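PDB 3LYH: cobalamin (Vitamin B12) biosynthesis CbiX protein from Marinobacter aquaeolei, which probably binds a metal ion and acts as a lyase of the CbiX family, which is linked to cobalamin biosynthesis. Local coordinates for the interface of chains A and B. Numbering follows the deposited sequence. Chains: chain A/B, Cobalamin (Vitamin B12) biosynthesis CbiX protein.

Contact 1: the interface of chains A and B. Residues chain A 10, 27, 31, 68, 70, 103; chain B 113, 116-117.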
# COMPACT_ATOMS: atom_id res chain seq x y z
N LEU A 10 4.45 10.08 8.66
CA LEU A 10 4.00 8.92 7.86
C LEU A 10 4.25 7.69 8.72
O LEU A 10 5.42 7.44 9.10
CB LEU A 10 4.83 8.86 6.57
CG LEU A 10 4.49 9.93 5.54
CD1 LEU A 10 5.55 9.98 4.41
CD2 LEU A 10 3.13 9.63 4.97
N LEU A 27 9.54 5.20 -0.52
CA LEU A 27 8.11 5.65 -0.58
C LEU A 27 7.84 6.98 0.12
O LEU A 27 7.06 7.82 -0.41
CB LEU A 27 7.16 4.60 0.01
CG LEU A 27 6.85 3.41 -0.91
CD1 LEU A 27 6.20 2.24 -0.12
CD2 LEU A 27 5.93 3.79 -2.06
N THR A 31 7.75 12.93 -0.02
CA THR A 31 7.20 13.68 1.10
C THR A 31 8.23 14.32 2.02
O THR A 31 8.15 15.50 2.36
CB THR A 31 6.30 12.79 1.98
OG1 THR A 31 5.24 12.25 1.20
CG2 THR A 31 5.69 13.61 3.13
N VAL A 68 -0.27 10.06 9.21
CA VAL A 68 -0.80 9.52 7.97
C VAL A 68 -0.34 8.07 7.84
O VAL A 68 0.81 7.81 7.60
CB VAL A 68 -0.38 10.36 6.76
CG1 VAL A 68 -0.93 9.79 5.45
CG2 VAL A 68 -0.80 11.82 6.91
N LEU A 70 0.75 4.80 6.30
CA LEU A 70 1.21 4.24 5.01
C LEU A 70 0.78 2.77 4.91
O LEU A 70 1.63 1.87 4.96
CB LEU A 70 2.73 4.37 4.88
CG LEU A 70 3.32 5.74 4.90
CD1 LEU A 70 4.82 5.61 4.49
CD2 LEU A 70 2.53 6.76 3.97
N ILE A 103 -3.59 5.74 3.61
CA ILE A 103 -3.44 6.18 2.24
C ILE A 103 -4.23 5.33 1.26
O ILE A 103 -4.68 5.84 0.23
CB ILE A 103 -1.98 6.25 1.79
CG1 ILE A 103 -1.32 4.86 1.87
CG2 ILE A 103 -1.19 7.30 2.59
CD1 ILE A 103 -0.04 4.78 1.11
N ILE B 113 1.67 9.44 -2.60
CA ILE B 113 1.72 9.59 -1.14
C ILE B 113 1.97 11.04 -0.73
O ILE B 113 1.32 11.60 0.13
CB ILE B 113 2.75 8.60 -0.49
CG1 ILE B 113 2.25 7.17 -0.62
CG2 ILE B 113 3.05 8.97 0.95
CD1 ILE B 113 3.31 6.10 -0.31
N VAL B 116 -1.22 13.00 -1.18
CA VAL B 116 -2.15 12.74 -0.08
C VAL B 116 -1.72 13.48 1.17
O VAL B 116 -2.55 14.09 1.86
CB VAL B 116 -2.27 11.23 0.22
CG1 VAL B 116 -3.11 10.93 1.48
CG2 VAL B 116 -2.89 10.51 -0.99
N VAL B 117 -0.41 13.43 1.49
CA VAL B 117 0.11 14.11 2.66
C VAL B 117 -0.13 15.63 2.59
O VAL B 117 -0.54 16.26 3.59
CB VAL B 117 1.60 13.82 2.93
CG1 VAL B 117 2.12 14.71 4.03
CG2 VAL B 117 1.80 12.35 3.29
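B:Ile113 of helix 107-125 pushes its side chain into a hydrophobic patch of chain A, where its CG1-CD1 arm runs along A:Ile103 and ends against A:Leu27, while the CG2 methyl faces A:Leu70. Its CG1 lies 3.7 Å from the terminal methyl CD1 of A:Ile103, the two chains slanting across one another. CD2 of A:Leu70 is 3.8 Å from CG2 of B:Ile113, and the end methyl CD1 reaches CD2 of A:Leu27 at 3.9 Å; A:Leu27 and A:Leu70 both run roughly perpendicular to the isoleucine. A:Ile103 carries its CG1 between backbone N and carbonyl carbon (chi1 61°), and from there CD1 extends toward B:Ile113. One turn further along the helix, B:Val117 divides its two methyls: CG2 presses on CD2 of A:Leu10 at 3.5 Å, tighter than usual van der Waals contact, while CG1 meets the methyl CG2 of A:Thr31 at 3.8 Å. The patch is looser toward B:Val116 and A:Val68. CG1 of B:Val116 comes to 4.3 Å from CG2 of A:Ile103, and A:Val68 CG1 keeps the same separation from B:Val117 CG2. The chain A surface combines strands 6-12 and 64-69, helix 18-34, the segment at A:Leu70 and the 3-10 helix 103-105, so the partner's C-terminal helix packs against the end of the sheet and its flanking helix, a packing that recurs with the chains exchanged in the two-fold symmetric deposited assembly.

Contact 2: the interface of chains A and B. Residues chain A 72-74, 104; chain B 20, 23-24, 27.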
# COMPACT_ATOMS: atom_id res chain seq x y z
N LEU A 72 -2.07 0.29 2.72
CA LEU A 72 -3.10 0.17 1.70
C LEU A 72 -4.47 -0.16 2.29
O LEU A 72 -5.47 0.23 1.73
CB LEU A 72 -2.73 -0.83 0.61
CG LEU A 72 -1.47 -0.46 -0.20
CD1 LEU A 72 -1.04 -1.54 -1.19
CD2 LEU A 72 -1.74 0.84 -0.96
N ALA A 73 -4.49 -0.92 3.39
CA ALA A 73 -5.73 -1.16 4.12
C ALA A 73 -5.45 -1.48 5.57
O ALA A 73 -4.35 -1.92 5.90
CB ALA A 73 -6.50 -2.29 3.48
N ALA A 74 -6.48 -1.36 6.38
CA ALA A 74 -6.38 -1.70 7.82
C ALA A 74 -7.43 -2.74 8.14
O ALA A 74 -8.63 -2.45 8.04
CB ALA A 74 -6.61 -0.50 8.67
N GLY A 104 -4.41 4.05 1.58
CA GLY A 104 -5.22 3.21 0.68
C GLY A 104 -6.68 3.60 0.48
O GLY A 104 -7.31 3.15 -0.48
N TRP B 20 -11.26 -4.78 4.76
CA TRP B 20 -10.01 -5.02 4.11
C TRP B 20 -10.24 -5.25 2.60
O TRP B 20 -9.60 -4.58 1.76
CB TRP B 20 -9.37 -6.25 4.75
CG TRP B 20 -8.17 -6.72 4.08
CD1 TRP B 20 -8.09 -7.58 2.98
CD2 TRP B 20 -6.83 -6.39 4.43
NE1 TRP B 20 -6.78 -7.78 2.65
CE2 TRP B 20 -5.98 -7.09 3.54
CE3 TRP B 20 -6.26 -5.57 5.43
CZ2 TRP B 20 -4.59 -6.97 3.60
CZ3 TRP B 20 -4.88 -5.48 5.50
CH2 TRP B 20 -4.06 -6.16 4.58
N THR B 23 -11.53 -2.23 0.64
CA THR B 23 -10.46 -1.25 0.37
C THR B 23 -9.67 -1.66 -0.87
O THR B 23 -9.36 -0.81 -1.73
CB THR B 23 -9.58 -1.06 1.62
OG1 THR B 23 -10.43 -0.79 2.74
CG2 THR B 23 -8.60 0.12 1.40
N PHE B 24 -9.31 -2.93 -1.00
CA PHE B 24 -8.58 -3.36 -2.17
C PHE B 24 -9.41 -3.33 -3.42
O PHE B 24 -8.91 -2.97 -4.47
CB PHE B 24 -7.90 -4.73 -1.96
CG PHE B 24 -6.69 -4.63 -1.14
CD1 PHE B 24 -6.73 -4.87 0.24
CD2 PHE B 24 -5.49 -4.28 -1.71
CE1 PHE B 24 -5.57 -4.73 1.01
CE2 PHE B 24 -4.35 -4.13 -0.94
CZ PHE B 24 -4.41 -4.32 0.41
N LEU B 27 -9.27 0.18 -4.50
CA LEU B 27 -7.93 0.46 -5.04
C LEU B 27 -7.80 -0.04 -6.48
O LEU B 27 -7.15 0.61 -7.33
CB LEU B 27 -6.83 -0.17 -4.18
CG LEU B 27 -6.48 0.68 -2.96
CD1 LEU B 27 -5.70 -0.19 -2.02
CD2 LEU B 27 -5.66 1.94 -3.37
O HOH W 1 -9.65 2.02 -1.20
O HOH W 2 -8.88 -0.01 5.15
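The indole of B:Trp20 turns one face to both A:Ala73 and B:Phe24: the alanine CB stands 3.8 Å above the ring plane and the phenylalanine CE1 3.4 Å above it, each displaced toward the rim. The same methyl, over one face of the B:Phe24 ring, is 3.6 Å from its CE1, which wedges A:Ala73 between the two aromatic side chains and B:Thr23. A:Leu72 CB comes over the same face of the phenyl ring, beyond the rim, 3.9 Å from the adjacent CZ. With CG anti to the backbone N (chi1 173°), the tryptophan brings its six-membered ring beside A:Ala73 and the carbonyl carbon of A:Ala74, CZ3 lying near the A:Ala73 carbonyl oxygen. Replacing it with an alanine would probably open a gap beside A:Ala73 and leave the B:Phe24 ring freer to shift. Further along helix 18-34, B:Leu27 sets its branched end against the carbonyl oxygen of A:Gly104, with CD2 3.5 Å away. Water also bridges the chains. Water 1 joins the main-chain oxygens of A:Gly104 and B:Thr23. The contact thus seats a non-helical segment and the 3-10 helix of one subunit on helix 18-34 of the partner. Water 2 links the backbone N of A:Ala74 to the hydroxyl OG1 of B:Thr23, at 3.0 Å from each.

Contact 3: the interface of chains A and B. Residues chain A 30-31, 34-35; chain B 110-111, 114, 118.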
# COMPACT_ATOMS: atom_id res chain seq x y z
N PRO A 30 9.72 11.42 -1.34
CA PRO A 30 9.21 12.65 -1.98
C PRO A 30 8.50 13.54 -0.94
O PRO A 30 8.63 14.74 -0.96
CB PRO A 30 8.25 12.14 -3.07
CG PRO A 30 8.80 10.86 -3.44
CD PRO A 30 9.20 10.24 -2.07
N THR A 31 7.75 12.93 -0.02
CA THR A 31 7.20 13.68 1.10
C THR A 31 8.23 14.32 2.02
O THR A 31 8.15 15.50 2.36
CB THR A 31 6.30 12.79 1.98
OG1 THR A 31 5.24 12.25 1.20
CG2 THR A 31 5.69 13.61 3.13
N SER A 34 9.95 17.24 0.36
CA SER A 34 9.08 18.34 -0.06
C SER A 34 8.47 19.10 1.11
O SER A 34 8.33 20.32 1.05
CB SER A 34 7.94 17.78 -0.92
OG SER A 34 8.44 17.12 -2.07
N ILE A 35 8.11 18.39 2.16
CA ILE A 35 7.36 18.96 3.29
C ILE A 35 8.23 19.13 4.53
O ILE A 35 8.81 18.17 5.05
CB ILE A 35 6.10 18.11 3.60
CG1 ILE A 35 5.19 18.04 2.36
CG2 ILE A 35 5.31 18.70 4.79
CD1 ILE A 35 4.13 16.97 2.48
N GLY B 110 5.27 6.92 -4.42
CA GLY B 110 5.85 7.96 -3.56
C GLY B 110 5.30 9.36 -3.85
O GLY B 110 5.05 10.16 -2.94
N LEU B 111 5.04 9.62 -5.14
CA LEU B 111 4.46 10.90 -5.52
C LEU B 111 3.01 11.02 -5.09
O LEU B 111 2.60 12.08 -4.56
CB LEU B 111 4.60 11.14 -7.02
CG LEU B 111 6.05 11.25 -7.49
CD1 LEU B 111 5.97 11.26 -9.03
CD2 LEU B 111 6.83 12.40 -6.96
N ARG B 114 2.91 11.69 -1.41
CA ARG B 114 3.17 13.11 -1.16
C ARG B 114 1.88 13.93 -1.38
O ARG B 114 1.57 14.83 -0.61
CB ARG B 114 4.27 13.64 -2.07
CG ARG B 114 4.69 15.03 -1.76
CD ARG B 114 5.71 15.57 -2.72
NE ARG B 114 5.22 15.51 -4.08
CZ ARG B 114 5.99 15.71 -5.15
NH1 ARG B 114 7.28 16.00 -5.02
NH2 ARG B 114 5.45 15.62 -6.35
N LYS B 118 0.05 16.24 1.41
CA LYS B 118 -0.31 17.65 1.19
C LYS B 118 -1.79 17.95 1.48
O LYS B 118 -2.08 18.97 2.09
CB LYS B 118 0.06 18.10 -0.23
CG LYS B 118 1.56 18.19 -0.46
CD LYS B 118 2.00 18.26 -1.97
CE LYS B 118 1.61 19.57 -2.67
NZ LYS B 118 2.19 19.70 -4.10
O HOH W 3 6.25 10.31 -0.51
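Apolar contact between A:Ser34 and B:Arg114 begins along the arginine's aliphatic stem, whose CD lies 3.6 Å from the serine CB. CG of B:Arg114 is anti to the backbone N (chi1 -173°), and the chain runs past A:Thr31 and A:Pro30 before bending at chi3 (57°). The pyrrolidine ring of A:Pro30 rests over the B:Gly110 peptide, its CG 3.8 Å from the glycine carbonyl carbon. CD2 of B:Leu111 approaches CB of the same proline more loosely and also stands over one face of the B:Arg114 guanidinium, toward its rim, from within chain B. At the other end of the patch, A:Ile35 and B:Lys118 meet through CD1 and CG, 4.1 Å apart. The patch as a whole joins helix 18-34 and the residue after it to the partner's C-terminal helix 107-125. Among direct polar links, NH1 of B:Arg114 makes a weak hydrogen bond to the A:Ser34 hydroxyl OG at 3.4 Å. That hydroxyl donates within its own helix to the carbonyl O of A:Pro30, 2.6 Å away, which would orient its oxygen for the arginine. A water-mediated link adds to these: one molecule takes up both N and OG1 of A:Thr31 and lies 2.7 Å from the backbone oxygen of B:Gly110.

Contacts 1 and 3 are neighbours, with their C-alpha centres about 7 Å apart, and share A:Thr31; both use helix 107-125 of chain B, contact 1 through its buried apolar side and contact 3 through a more polar flank. The C-alpha centre of contact 2 lies about 14 Å from that of contact 1 and about 20 Å from that of contact 3. The 3-10 helix 103-105 of chain A serves contacts 1 and 2. Helix 18-34 acts from chain A in contacts 1 and 3 and from chain B in contact 2, and two-fold symmetry repeats each contact, consistent with a dimer, although the structure alone does not establish it.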